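Local coordinates for Na-translocating NADH-quinone reductase subunit C NqrC (Shewanella oneidensis, PDB 4XHF), which belongs to the NqrC family, flavoproteins of a bacterial membrane complex, and carries flavin mononucleotide covalently bound in its soluble FMN-binding domain, at residues 44-50 with 159-164; 107-111 with 136-140; 172-176 with 217-223; 184-189 with 210-215. All blocks are in the same frame, centred on the assembly; numbering follows the deposited sequence.

Interaction 1. Residues 44-50 with 159-164; sequences YVLMAAD and KGVVVY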
loop_
_atom_site.group_PDB
_atom_site.type_symbol
_atom_site.label_atom_id
_atom_site.label_comp_id
_atom_site.label_asym_id
_atom_site.label_seq_id
_atom_site.Cartn_x
_atom_site.Cartn_y
_atom_site.Cartn_z
ATOM N N TYR A 44 -8.577 -6.911 1.453
ATOM C CA TYR A 44 -7.619 -6.090 0.713
ATOM C C TYR A 44 -6.195 -6.612 0.877
ATOM O O TYR A 44 -5.456 -6.753 -0.097
ATOM C CB TYR A 44 -7.670 -4.630 1.179
ATOM C CG TYR A 44 -8.966 -3.898 0.900
ATOM C CD1 TYR A 44 -9.756 -4.218 -0.196
ATOM C CD2 TYR A 44 -9.393 -2.874 1.735
ATOM C CE1 TYR A 44 -10.938 -3.541 -0.447
ATOM C CE2 TYR A 44 -10.570 -2.194 1.493
ATOM C CZ TYR A 44 -11.339 -2.530 0.402
ATOM O OH TYR A 44 -12.512 -1.851 0.162
ATOM N N VAL A 45 -5.823 -6.896 2.121
ATOM C CA VAL A 45 -4.467 -7.323 2.447
ATOM C C VAL A 45 -4.153 -8.666 1.803
ATOM O O VAL A 45 -3.090 -8.841 1.212
ATOM C CB VAL A 45 -4.268 -7.406 3.981
ATOM C CG1 VAL A 45 -2.946 -8.081 4.343
ATOM C CG2 VAL A 45 -4.327 -6.016 4.588
ATOM N N LEU A 46 -5.081 -9.610 1.907
ATOM C CA LEU A 46 -4.876 -10.934 1.329
ATOM C C LEU A 46 -4.833 -10.855 -0.193
ATOM O O LEU A 46 -4.035 -11.537 -0.832
ATOM C CB LEU A 46 -5.976 -11.899 1.776
ATOM C CG LEU A 46 -5.995 -12.272 3.260
ATOM C CD1 LEU A 46 -7.218 -13.121 3.563
ATOM C CD2 LEU A 46 -4.721 -13.001 3.676
ATOM N N MET A 47 -5.686 -10.013 -0.768
ATOM C CA MET A 47 -5.719 -9.835 -2.214
ATOM C C MET A 47 -4.400 -9.262 -2.717
ATOM O O MET A 47 -3.882 -9.683 -3.751
ATOM C CB MET A 47 -6.878 -8.924 -2.618
ATOM C CG MET A 47 -8.230 -9.625 -2.631
ATOM S SD MET A 47 -9.640 -8.571 -3.036
ATOM C CE MET A 47 -8.856 -7.022 -3.486
ATOM N N ALA A 48 -3.858 -8.303 -1.977
ATOM C CA ALA A 48 -2.587 -7.691 -2.341
ATOM C C ALA A 48 -1.446 -8.696 -2.216
ATOM O O ALA A 48 -0.537 -8.723 -3.044
ATOM C CB ALA A 48 -2.322 -6.478 -1.473
ATOM N N ALA A 49 -1.508 -9.531 -1.184
ATOM C CA ALA A 49 -0.456 -10.506 -0.911
ATOM C C ALA A 49 -0.591 -11.758 -1.775
ATOM O O ALA A 49 0.237 -12.666 -1.694
ATOM C CB ALA A 49 -0.474 -10.884 0.558
ATOM N N ASP A 50 -1.637 -11.800 -2.594
ATOM C CA ASP A 50 -1.887 -12.931 -3.483
ATOM C C ASP A 50 -2.092 -14.220 -2.682
ATOM O O ASP A 50 -1.562 -15.276 -3.029
ATOM C CB ASP A 50 -0.736 -13.090 -4.483
ATOM C CG ASP A 50 -1.074 -14.030 -5.629
ATOM O OD1 ASP A 50 -2.269 -14.339 -5.826
ATOM O OD2 ASP A 50 -0.138 -14.456 -6.337
ATOM N N LYS A 159 4.298 -7.725 -5.117
ATOM C CA LYS A 159 3.499 -8.949 -5.072
ATOM C C LYS A 159 2.039 -8.663 -5.417
ATOM O O LYS A 159 1.273 -9.573 -5.728
ATOM C CB LYS A 159 3.593 -9.595 -3.685
ATOM C CG LYS A 159 3.091 -11.034 -3.609
ATOM C CD LYS A 159 4.089 -12.011 -4.214
ATOM C CE LYS A 159 3.633 -13.451 -4.053
ATOM N NZ LYS A 159 3.505 -13.832 -2.621
ATOM N N GLY A 160 1.652 -7.393 -5.352
ATOM C CA GLY A 160 0.303 -6.995 -5.702
ATOM C C GLY A 160 -0.040 -5.591 -5.247
ATOM O O GLY A 160 0.439 -5.124 -4.213
ATOM N N VAL A 161 -0.869 -4.918 -6.040
ATOM C CA VAL A 161 -1.356 -3.587 -5.712
ATOM C C VAL A 161 -2.879 -3.590 -5.670
ATOM O O VAL A 161 -3.530 -4.127 -6.566
ATOM C CB VAL A 161 -0.870 -2.546 -6.732
ATOM C CG1 VAL A 161 -1.457 -1.171 -6.430
ATOM C CG2 VAL A 161 0.647 -2.487 -6.736
ATOM N N VAL A 162 -3.432 -2.988 -4.622
ATOM C CA VAL A 162 -4.875 -2.884 -4.452
ATOM C C VAL A 162 -5.247 -1.447 -4.116
ATOM O O VAL A 162 -4.845 -0.929 -3.077
ATOM C CB VAL A 162 -5.387 -3.818 -3.331
ATOM C CG1 VAL A 162 -6.886 -3.639 -3.115
ATOM C CG2 VAL A 162 -5.080 -5.269 -3.658
ATOM N N VAL A 163 -6.008 -0.809 -4.999
ATOM C CA VAL A 163 -6.565 0.514 -4.729
ATOM C C VAL A 163 -8.044 0.334 -4.409
ATOM O O VAL A 163 -8.760 -0.342 -5.146
ATOM C CB VAL A 163 -6.373 1.476 -5.926
ATOM C CG1 VAL A 163 -7.073 2.809 -5.688
ATOM C CG2 VAL A 163 -4.892 1.702 -6.188
ATOM N N TYR A 164 -8.491 0.930 -3.306
ATOM C CA TYR A 164 -9.844 0.696 -2.806
ATOM C C TYR A 164 -10.671 1.974 -2.639
ATOM O O TYR A 164 -11.868 1.901 -2.358
ATOM C CB TYR A 164 -9.781 -0.049 -1.467
ATOM C CG TYR A 164 -9.171 0.751 -0.337
ATOM C CD1 TYR A 164 -9.943 1.628 0.415
ATOM C CD2 TYR A 164 -7.826 0.624 -0.014
ATOM C CE1 TYR A 164 -9.394 2.360 1.446
ATOM C CE2 TYR A 164 -7.269 1.352 1.019
ATOM C CZ TYR A 164 -8.060 2.218 1.745
ATOM O OH TYR A 164 -7.523 2.950 2.776
HETATM O O HOH W 1 2.359 -12.898 -0.011
HETATM O O HOH W 2 1.040 -15.616 -2.572
#
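The C-terminal end of helix 29-48 packs across strand 158-165 of the antiparallel sheet, with Y44, M47 and A48 over V162 and Y164. At 143° between their N-to-C directions, the two short segments run roughly antiparallel, and their axes approach to 7.6 Å. V162 stands beneath the last helical turn and uses both of its methyls. V162 CG2 lies 3.7 Å from A48 CB, while CG1 reaches toward the ring of Y44 and is met by the terminal methyl of M47, whose chain bends at chi3 (7°); M47 CE lies 3.9 Å from V162 CG1. Further along the strand, the methylene CB of Y164 sits over one face of the Y44 ring, 3.8 Å from its centroid, in a CH-pi contact. The phenol of Y164 then continues past it. The two ring planes are only 17° apart but displaced, with centroids separated by 5.0 Å, so this is hardly a stack; the Y164 ring also meets that of Y148 on the neighbouring strand. Past A48 the helix ends in a Schellman motif, with D50 at positive phi. Here the strand carries a classic beta bulge, K159 and G160 both facing A150. The CA of G160 comes within 3.3 Å of A48 O in a CA-H...O contact. K159 joins the helix end through solvent: its NZ donates to two waters, one bonded to A49 O at 2.7 Å and the other to D50 O, also at 2.7 Å.

Interaction 2. Residues 107-111 with 136-140; sequences IAKIK and FYGKG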
loop_
_atom_site.group_PDB
_atom_site.type_symbol
_atom_site.label_atom_id
_atom_site.label_comp_id
_atom_site.label_asym_id
_atom_site.label_seq_id
_atom_site.Cartn_x
_atom_site.Cartn_y
_atom_site.Cartn_z
ATOM N N ILE A 107 5.782 14.816 -1.881
ATOM C CA ILE A 107 5.623 14.383 -3.267
ATOM C C ILE A 107 4.180 13.983 -3.577
ATOM O O ILE A 107 3.676 14.244 -4.670
ATOM C CB ILE A 107 6.564 13.191 -3.584
ATOM C CG1 ILE A 107 8.027 13.589 -3.362
ATOM C CG2 ILE A 107 6.373 12.718 -5.019
ATOM C CD1 ILE A 107 9.006 12.424 -3.397
ATOM N N ALA A 108 3.526 13.346 -2.610
ATOM C CA ALA A 108 2.173 12.833 -2.799
ATOM C C ALA A 108 1.105 13.856 -2.420
ATOM O O ALA A 108 -0.088 13.570 -2.501
ATOM C CB ALA A 108 1.984 11.562 -1.989
ATOM N N LYS A 109 1.539 15.042 -2.002
ATOM C CA LYS A 109 0.625 16.133 -1.670
ATOM C C LYS A 109 -0.380 15.719 -0.600
ATOM O O LYS A 109 -1.579 15.962 -0.736
ATOM C CB LYS A 109 -0.112 16.608 -2.926
ATOM C CG LYS A 109 0.815 16.993 -4.067
ATOM C CD LYS A 109 0.058 17.251 -5.357
ATOM C CE LYS A 109 1.019 17.403 -6.528
ATOM N NZ LYS A 109 0.318 17.563 -7.831
ATOM N N ILE A 110 0.117 15.092 0.463
ATOM C CA ILE A 110 -0.738 14.643 1.559
ATOM C C ILE A 110 -0.769 15.662 2.695
ATOM O O ILE A 110 -1.527 15.501 3.651
ATOM C CB ILE A 110 -0.277 13.276 2.114
ATOM C CG1 ILE A 110 1.146 13.363 2.682
ATOM C CG2 ILE A 110 -0.357 12.220 1.020
ATOM C CD1 ILE A 110 1.608 12.096 3.378
ATOM N N LYS A 111 0.069 16.693 2.591
ATOM C CA LYS A 111 0.076 17.825 3.524
ATOM C C LYS A 111 0.528 17.454 4.937
ATOM O O LYS A 111 1.334 18.163 5.537
ATOM C CB LYS A 111 -1.312 18.470 3.587
ATOM C CG LYS A 111 -1.761 19.109 2.280
ATOM C CD LYS A 111 -1.052 20.433 2.013
ATOM C CE LYS A 111 -1.469 21.513 3.007
ATOM N NZ LYS A 111 -0.932 22.852 2.645
ATOM N N PHE A 136 -0.541 2.867 1.155
ATOM C CA PHE A 136 -0.029 4.037 0.466
ATOM C C PHE A 136 -1.209 4.861 -0.007
ATOM O O PHE A 136 -2.288 4.328 -0.265
ATOM C CB PHE A 136 0.865 3.643 -0.712
ATOM C CG PHE A 136 0.108 3.221 -1.929
ATOM C CD1 PHE A 136 -0.596 2.031 -1.942
ATOM C CD2 PHE A 136 0.100 4.011 -3.061
ATOM C CE1 PHE A 136 -1.292 1.636 -3.061
ATOM C CE2 PHE A 136 -0.596 3.623 -4.184
ATOM C CZ PHE A 136 -1.293 2.433 -4.184
ATOM N N TYR A 137 -1.007 6.167 -0.096
ATOM C CA TYR A 137 -2.026 7.048 -0.634
ATOM C C TYR A 137 -1.400 8.359 -1.071
ATOM O O TYR A 137 -0.304 8.711 -0.639
ATOM C CB TYR A 137 -3.138 7.295 0.390
ATOM C CG TYR A 137 -2.707 8.049 1.627
ATOM C CD1 TYR A 137 -2.083 7.394 2.679
ATOM C CD2 TYR A 137 -2.941 9.412 1.749
ATOM C CE1 TYR A 137 -1.692 8.079 3.814
ATOM C CE2 TYR A 137 -2.555 10.104 2.880
ATOM C CZ TYR A 137 -1.933 9.434 3.910
ATOM O OH TYR A 137 -1.548 10.124 5.036
ATOM N N GLY A 138 -2.098 9.067 -1.947
ATOM C CA GLY A 138 -1.596 10.312 -2.491
ATOM C C GLY A 138 -2.631 10.958 -3.384
ATOM O O GLY A 138 -3.570 10.302 -3.834
ATOM N N LYS A 139 -2.466 12.249 -3.640
ATOM C CA LYS A 139 -3.401 12.970 -4.485
ATOM C C LYS A 139 -3.208 12.575 -5.941
ATOM O O LYS A 139 -2.088 12.587 -6.455
ATOM C CB LYS A 139 -3.228 14.480 -4.326
ATOM C CG LYS A 139 -4.322 15.295 -4.997
ATOM C CD LYS A 139 -3.867 16.712 -5.287
ATOM C CE LYS A 139 -4.987 17.536 -5.899
ATOM N NZ LYS A 139 -6.109 17.750 -4.946
ATOM N N GLY A 140 -4.304 12.214 -6.599
ATOM C CA GLY A 140 -4.293 11.990 -8.031
ATOM C C GLY A 140 -4.341 13.321 -8.753
ATOM O O GLY A 140 -3.455 14.160 -8.582
HETATM O O HOH W 3 -0.760 14.565 -7.844
HETATM O O HOH W 4 -2.413 12.677 5.250
#
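A108 and K139 are joined by the one direct hydrogen bond between the two segments, K139 N to A108 O, 2.9 Å long and nearly straight at 176°, with the donor lying in the carbonyl plane. It attaches the loop before strand 113-123 to the end of strand 129-139. Beside it the methyl of A108 lies 3.8 Å from G138 CA. Apolar contact continues at I110, whose CG2 meets Y137 CE2 at 3.6 Å as the two side chains cross at about a right angle; with CG1 between the backbone N and the carbonyl carbon (chi1 61°), CG2 is the branch turned to the tyrosine. The lysines K109 and K139 touch through their aliphatic parts, CD to CD 4.0 Å. In this part of the antiparallel sheet, Y137 also stacks with Y146 of the next strand, and its carbonyl oxygen is hydrogen-bonded to W234 NE1 on helix 221-234. The loop's own shape is held by D106, whose carboxylate oxygens accept from the backbone N-H groups of I110 and K111. Two waters add bridges: one donates to K139 O at 2.8 Å and accepts from K109 NZ; another lies in the plane of the Y137 ring, 2.7 Å from Y137 OH, and makes a weak bond to I110 O.

Interaction 3. Residues 172-176 with 217-223; sequences IGDFV and VSGATMT. With FMN (flavin mononucleotide), chain E.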
loop_
_atom_site.group_PDB
_atom_site.type_symbol
_atom_site.label_atom_id
_atom_site.label_comp_id
_atom_site.label_asym_id
_atom_site.label_seq_id
_atom_site.Cartn_x
_atom_site.Cartn_y
_atom_site.Cartn_z
ATOM N N ILE A 172 -12.663 8.117 -16.626
ATOM C CA ILE A 172 -11.301 8.565 -16.903
ATOM C C ILE A 172 -10.326 8.037 -15.849
ATOM O O ILE A 172 -9.552 7.120 -16.117
ATOM C CB ILE A 172 -11.202 10.108 -16.948
ATOM C CG1 ILE A 172 -12.271 10.703 -17.871
ATOM C CG2 ILE A 172 -9.825 10.534 -17.408
ATOM C CD1 ILE A 172 -12.104 10.357 -19.342
ATOM N N GLY A 173 -10.375 8.614 -14.651
ATOM C CA GLY A 173 -9.408 8.310 -13.611
ATOM C C GLY A 173 -9.797 7.181 -12.675
ATOM O O GLY A 173 -9.061 6.876 -11.737
ATOM N N ASP A 174 -10.943 6.553 -12.922
ATOM C CA ASP A 174 -11.434 5.496 -12.041
ATOM C C ASP A 174 -10.884 4.125 -12.427
ATOM O O ASP A 174 -11.343 3.101 -11.925
ATOM C CB ASP A 174 -12.963 5.462 -12.050
ATOM C CG ASP A 174 -13.530 4.961 -13.363
ATOM O OD1 ASP A 174 -14.627 4.364 -13.346
ATOM O OD2 ASP A 174 -12.883 5.165 -14.413
ATOM N N PHE A 175 -9.899 4.112 -13.318
ATOM C CA PHE A 175 -9.237 2.875 -13.708
ATOM C C PHE A 175 -8.440 2.285 -12.553
ATOM O O PHE A 175 -8.171 1.085 -12.524
ATOM C CB PHE A 175 -8.304 3.117 -14.895
ATOM C CG PHE A 175 -7.120 3.986 -14.568
ATOM C CD1 PHE A 175 -5.953 3.431 -14.073
ATOM C CD2 PHE A 175 -7.173 5.355 -14.760
ATOM C CE1 PHE A 175 -4.866 4.223 -13.772
ATOM C CE2 PHE A 175 -6.088 6.154 -14.462
ATOM C CZ PHE A 175 -4.933 5.587 -13.966
ATOM N N VAL A 176 -8.056 3.139 -11.608
ATOM C CA VAL A 176 -7.167 2.739 -10.520
ATOM C C VAL A 176 -7.724 1.571 -9.711
ATOM O O VAL A 176 -6.961 0.792 -9.145
ATOM C CB VAL A 176 -6.882 3.920 -9.565
ATOM C CG1 VAL A 176 -6.047 4.978 -10.264
ATOM C CG2 VAL A 176 -8.176 4.521 -9.038
ATOM N N VAL A 217 -2.980 4.631 -18.545
ATOM C CA VAL A 217 -4.291 4.577 -19.175
ATOM C C VAL A 217 -4.507 5.862 -19.966
ATOM O O VAL A 217 -4.782 6.914 -19.388
ATOM C CB VAL A 217 -5.405 4.386 -18.135
ATOM C CG1 VAL A 217 -6.775 4.419 -18.793
ATOM C CG2 VAL A 217 -5.203 3.073 -17.404
ATOM N N SER A 218 -4.371 5.767 -21.286
ATOM C CA SER A 218 -4.449 6.934 -22.160
ATOM C C SER A 218 -5.743 7.702 -21.915
ATOM O O SER A 218 -6.805 7.104 -21.737
ATOM C CB SER A 218 -4.347 6.512 -23.628
ATOM O OG SER A 218 -3.992 7.608 -24.454
ATOM N N GLY A 219 -5.641 9.028 -21.888
ATOM C CA GLY A 219 -6.770 9.882 -21.570
ATOM C C GLY A 219 -6.894 10.121 -20.076
ATOM O O GLY A 219 -7.674 10.967 -19.637
ATOM N N ALA A 220 -6.122 9.367 -19.296
ATOM C CA ALA A 220 -6.126 9.487 -17.841
ATOM C C ALA A 220 -4.706 9.368 -17.293
ATOM O O ALA A 220 -4.442 8.573 -16.391
ATOM C CB ALA A 220 -7.019 8.426 -17.228
ATOM N N THR A 221 -3.801 10.168 -17.842
ATOM C CA THR A 221 -2.389 10.088 -17.489
ATOM C C THR A 221 -2.096 10.744 -16.143
ATOM O O THR A 221 -1.248 10.272 -15.388
ATOM C CB THR A 221 -1.519 10.747 -18.576
ATOM O OG1 THR A 221 -1.810 10.151 -19.846
ATOM C CG2 THR A 221 -0.038 10.573 -18.273
ATOM N N MET A 222 -2.803 11.829 -15.841
ATOM C CA MET A 222 -2.524 12.610 -14.641
ATOM C C MET A 222 -2.830 11.820 -13.371
ATOM O O MET A 222 -2.126 11.945 -12.370
ATOM C CB MET A 222 -3.326 13.912 -14.659
ATOM C CG MET A 222 -2.866 14.901 -15.722
ATOM S SD MET A 222 -1.176 15.485 -15.468
ATOM C CE MET A 222 -1.364 16.452 -13.973
ATOM N N THR A 223 -3.884 11.009 -13.415
ATOM C CA THR A 223 -4.219 10.136 -12.298
ATOM C C THR A 223 -3.089 9.142 -12.064
ATOM O O THR A 223 -2.673 8.915 -10.928
ATOM C CB THR A 223 -5.537 9.374 -12.552
ATOM O OG1 THR A 223 -6.630 10.295 -12.509
ATOM C CG2 THR A 223 -5.771 8.290 -11.502
HETATM N N1 FMN E . -7.273 12.836 -16.462
HETATM C C2 FMN E . -6.818 12.040 -15.336
HETATM O O2 FMN E . -5.763 11.550 -15.348
HETATM N N3 FMN E . -7.702 11.855 -14.180
HETATM C C4 FMN E . -8.977 12.458 -14.162
HETATM O O4 FMN E . -9.682 12.313 -13.231
HETATM C C4A FMN E . -9.442 13.295 -15.325
HETATM N N5 FMN E . -10.718 13.909 -15.313
HETATM C C5A FMN E . -11.137 14.710 -16.455
HETATM C C6 FMN E . -12.404 15.314 -16.433
HETATM C C7 FMN E . -12.813 16.144 -17.449
HETATM C C7M FMN E . -14.162 16.821 -17.347
HETATM C C8 FMN E . -11.987 16.332 -18.561
HETATM C C8M FMN E . -12.306 17.402 -19.646
HETATM C C9 FMN E . -10.722 15.653 -18.632
HETATM C C9A FMN E . -10.270 14.872 -17.563
HETATM N N10 FMN E . -8.956 14.240 -17.565
HETATM C C10 FMN E . -8.566 13.443 -16.428
HETATM C "C1'" FMN E . -8.004 14.376 -18.730
HETATM C "C2'" FMN E . -6.772 15.183 -18.361
HETATM O "O2'" FMN E . -7.093 16.541 -18.429
HETATM C "C3'" FMN E . -5.630 14.902 -19.337
HETATM O "O3'" FMN E . -6.077 15.179 -20.634
HETATM C "C4'" FMN E . -5.151 13.438 -19.239
HETATM O "O4'" FMN E . -4.818 13.131 -17.915
HETATM C "C5'" FMN E . -3.918 13.197 -20.113
HETATM O "O5'" FMN E . -3.776 11.804 -20.270
HETATM P P FMN E . -2.429 11.221 -20.906
HETATM O O1P FMN E . -1.376 12.399 -21.157
HETATM O O2P FMN E . -2.750 10.481 -22.286
#
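The hydroxyl oxygen OG1 of T223 is gripped by two partners: it accepts from N3 of FMN and is also hydrogen-bonded to the carboxylate of E168. The modelled separation of T223 OG1 and FMN N3, 2.5 Å, is unusually short, and its exact value is doubtful. Across the contact, the CA of G173 comes within 3.6 Å of T223 OG1. The backbone N of T223 completes a paired grip on the flavin by donating to FMN O2 at 2.7 Å. Deeper in, F175 lies between aliphatic groups: V217 CG2 sits over one ring face in a CH-pi contact, 3.7 Å from the centroid, and V176 CG1 covers the opposite face near the rim. F175 CG sits between its backbone N and carbonyl carbon (chi1 67°), which sets the ring against V217 and A220. I172 links this packing to FMN: its CG2 lies 3.5 Å from A220 CB and 3.3 Å from FMN C10. A type II turn, V217 to A220, leads into helix 221-234, with A220 at the N-cap. The first N-H groups of the helix serve the ribityl chain, T221 N bonding FMN O5' at 2.9 Å and M222 N bonding FMN O4'. T221 OG1 is joined to FMN P by a 1.6 Å covalent bond. This phosphoester to the threonine of an S-G-A-T sequence, S218 to T221, is the characteristic flavin attachment site of NqrC and its relatives.

Interaction 4. Residues 184-189 with 210-215; sequences LWKGKQ and DIHGVD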
loop_
_atom_site.group_PDB
_atom_site.type_symbol
_atom_site.label_atom_id
_atom_site.label_comp_id
_atom_site.label_asym_id
_atom_site.label_seq_id
_atom_site.Cartn_x
_atom_site.Cartn_y
_atom_site.Cartn_z
ATOM N N LEU A 184 -1.305 -5.421 -13.505
ATOM C CA LEU A 184 -0.109 -5.090 -14.273
ATOM C C LEU A 184 1.102 -4.847 -13.376
ATOM O O LEU A 184 2.243 -4.994 -13.811
ATOM C CB LEU A 184 -0.358 -3.851 -15.133
ATOM C CG LEU A 184 -1.511 -3.908 -16.135
ATOM C CD1 LEU A 184 -1.640 -2.571 -16.839
ATOM C CD2 LEU A 184 -1.312 -5.027 -17.142
ATOM N N TRP A 185 0.850 -4.461 -12.131
ATOM C CA TRP A 185 1.922 -4.123 -11.202
ATOM C C TRP A 185 2.646 -5.363 -10.687
ATOM O O TRP A 185 3.795 -5.278 -10.252
ATOM C CB TRP A 185 1.368 -3.325 -10.021
ATOM C CG TRP A 185 0.835 -1.971 -10.396
ATOM C CD1 TRP A 185 -0.395 -1.688 -10.914
ATOM C CD2 TRP A 185 1.514 -0.716 -10.272
ATOM N NE1 TRP A 185 -0.521 -0.336 -11.124
ATOM C CE2 TRP A 185 0.637 0.283 -10.737
ATOM C CE3 TRP A 185 2.780 -0.341 -9.812
ATOM C CZ2 TRP A 185 0.985 1.631 -10.758
ATOM C CZ3 TRP A 185 3.122 0.996 -9.834
ATOM C CH2 TRP A 185 2.229 1.966 -10.303
ATOM N N LYS A 186 1.970 -6.507 -10.732
ATOM C CA LYS A 186 2.536 -7.753 -10.225
ATOM C C LYS A 186 3.853 -8.084 -10.922
ATOM O O LYS A 186 3.911 -8.183 -12.147
ATOM C CB LYS A 186 1.533 -8.901 -10.405
ATOM C CG LYS A 186 2.041 -10.282 -9.989
ATOM C CD LYS A 186 2.270 -10.369 -8.493
ATOM C CE LYS A 186 2.822 -11.727 -8.082
ATOM N NZ LYS A 186 1.827 -12.818 -8.270
ATOM N N GLY A 187 4.911 -8.236 -10.131
ATOM C CA GLY A 187 6.209 -8.638 -10.647
ATOM C C GLY A 187 7.136 -7.472 -10.927
ATOM O O GLY A 187 8.336 -7.658 -11.122
ATOM N N LYS A 188 6.579 -6.266 -10.952
ATOM C CA LYS A 188 7.372 -5.068 -11.187
ATOM C C LYS A 188 8.237 -4.764 -9.969
ATOM O O LYS A 188 7.966 -5.257 -8.875
ATOM C CB LYS A 188 6.463 -3.880 -11.508
ATOM C CG LYS A 188 5.580 -4.085 -12.732
ATOM C CD LYS A 188 6.397 -4.187 -14.007
ATOM C CE LYS A 188 5.516 -4.476 -15.208
ATOM N NZ LYS A 188 6.265 -4.345 -16.487
ATOM N N GLN A 189 9.273 -3.950 -10.164
ATOM C CA GLN A 189 10.211 -3.626 -9.092
ATOM C C GLN A 189 10.297 -2.123 -8.834
ATOM O O GLN A 189 10.447 -1.327 -9.760
ATOM C CB GLN A 189 11.595 -4.185 -9.422
ATOM C CG GLN A 189 11.668 -5.698 -9.312
ATOM C CD GLN A 189 13.072 -6.230 -9.486
ATOM O OE1 GLN A 189 13.873 -5.669 -10.236
ATOM N NE2 GLN A 189 13.385 -7.315 -8.786
ATOM N N ASP A 210 10.340 -4.748 -19.277
ATOM C CA ASP A 210 10.373 -3.435 -18.642
ATOM C C ASP A 210 9.868 -3.527 -17.204
ATOM O O ASP A 210 8.696 -3.269 -16.930
ATOM C CB ASP A 210 9.533 -2.441 -19.440
ATOM C CG ASP A 210 9.749 -1.005 -19.000
ATOM O OD1 ASP A 210 10.380 -0.786 -17.945
ATOM O OD2 ASP A 210 9.285 -0.091 -19.715
ATOM N N ILE A 211 10.763 -3.877 -16.284
ATOM C CA ILE A 211 10.361 -4.245 -14.931
ATOM C C ILE A 211 10.036 -3.029 -14.061
ATOM O O ILE A 211 9.525 -3.176 -12.951
ATOM C CB ILE A 211 11.461 -5.101 -14.249
ATOM C CG1 ILE A 211 10.897 -5.846 -13.035
ATOM C CG2 ILE A 211 12.664 -4.242 -13.866
ATOM C CD1 ILE A 211 11.751 -7.027 -12.592
ATOM N N HIS A 212 10.322 -1.832 -14.569
ATOM C CA HIS A 212 10.005 -0.595 -13.855
ATOM C C HIS A 212 8.863 0.167 -14.523
ATOM O O HIS A 212 8.581 1.309 -14.162
ATOM C CB HIS A 212 11.236 0.308 -13.769
ATOM C CG HIS A 212 12.409 -0.329 -13.095
ATOM N ND1 HIS A 212 12.376 -0.745 -11.781
ATOM C CD2 HIS A 212 13.652 -0.616 -13.550
ATOM C CE1 HIS A 212 13.547 -1.266 -11.459
ATOM N NE2 HIS A 212 14.337 -1.199 -12.514
ATOM N N GLY A 213 8.211 -0.468 -15.493
ATOM C CA GLY A 213 7.166 0.181 -16.267
ATOM C C GLY A 213 5.781 -0.380 -16.014
ATOM O O GLY A 213 5.615 -1.584 -15.831
ATOM N N VAL A 214 4.788 0.507 -15.997
ATOM C CA VAL A 214 3.382 0.116 -15.909
ATOM C C VAL A 214 2.587 0.894 -16.945
ATOM O O VAL A 214 2.822 2.086 -17.143
ATOM C CB VAL A 214 2.785 0.380 -14.510
ATOM C CG1 VAL A 214 1.368 -0.181 -14.421
ATOM C CG2 VAL A 214 3.665 -0.224 -13.432
ATOM N N ASP A 215 1.644 0.223 -17.597
ATOM C CA ASP A 215 0.858 0.855 -18.647
ATOM C C ASP A 215 0.047 2.028 -18.113
ATOM O O ASP A 215 -0.762 1.875 -17.197
ATOM C CB ASP A 215 -0.087 -0.155 -19.304
ATOM C CG ASP A 215 0.644 -1.163 -20.165
ATOM O OD1 ASP A 215 1.023 -0.807 -21.300
ATOM O OD2 ASP A 215 0.824 -2.313 -19.715
#
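K188, kinked at chi2 (-66°) and extended beyond, brings its ammonium group to the turn at D210-G213, where NZ donates to D210 O at 2.7 Å and, weakly, to G213 O. The lysine approaches D210 O from above the carbonyl plane, 35° out of it, while G213 N reaches the same oxygen from the opposite face, so two donors hold this carbonyl and the type I turn is braced from outside. Next along, the backbone bond Q189 N to I211 O measures 2.9 Å, and a second bond runs the other way: H212 ND1 donates to Q189 O, also at 2.9 Å, with that oxygen close to the ring plane. I211 CG2 lies over the centre of one face of the H212 ring, and I211 CD1 rests against the amide of Q189, 3.4 Å from Q189 OE1. The amide's NE2 is bonded to T157 OG1. These contacts bind the loop after helix 179-182 to the turn that leads into strand 213-215, which pairs with strand 200-202 in a small parallel sheet. At the strand itself the contact turns apolar. V214 sets CG2 over the six-membered ring of W185, 3.7 Å from its centroid and only 11° off the normal, and CG1 against the pyrrole side, 3.8 Å from W185 NE1. L184 CD1 meets D215 CB at 3.8 Å. Farther out, a type II turn from W185 to K188 presents the lysine, G187 and K188 make backbone bonds to I158, and W181 meets the W185 ring edge-to-face while its NE1 donates to D215 O.

In the fold
From the N terminus, helix 29-48 is the first element engaged: interaction 1 closes a loop of 108 intervening residues by bringing its end onto strand 158-165. Interaction 2 is nested within that loop, fastening residues 107-111 to the end of strand 129-139; F136 of this strand packs against V161 and V163 of interaction 1 within the same antiparallel sheet. The chain then opens interaction 3, which returns at 217-223 beside the FMN and encloses interaction 4, the closure of 184-189 on 210-215. No two contacts cross. Strand 158-165 also meets both later contacts, V163 touching V176 of the loop beside FMN and V161 touching W185 of loop 184-189, where D50 and K186 add a long, weak ion pair.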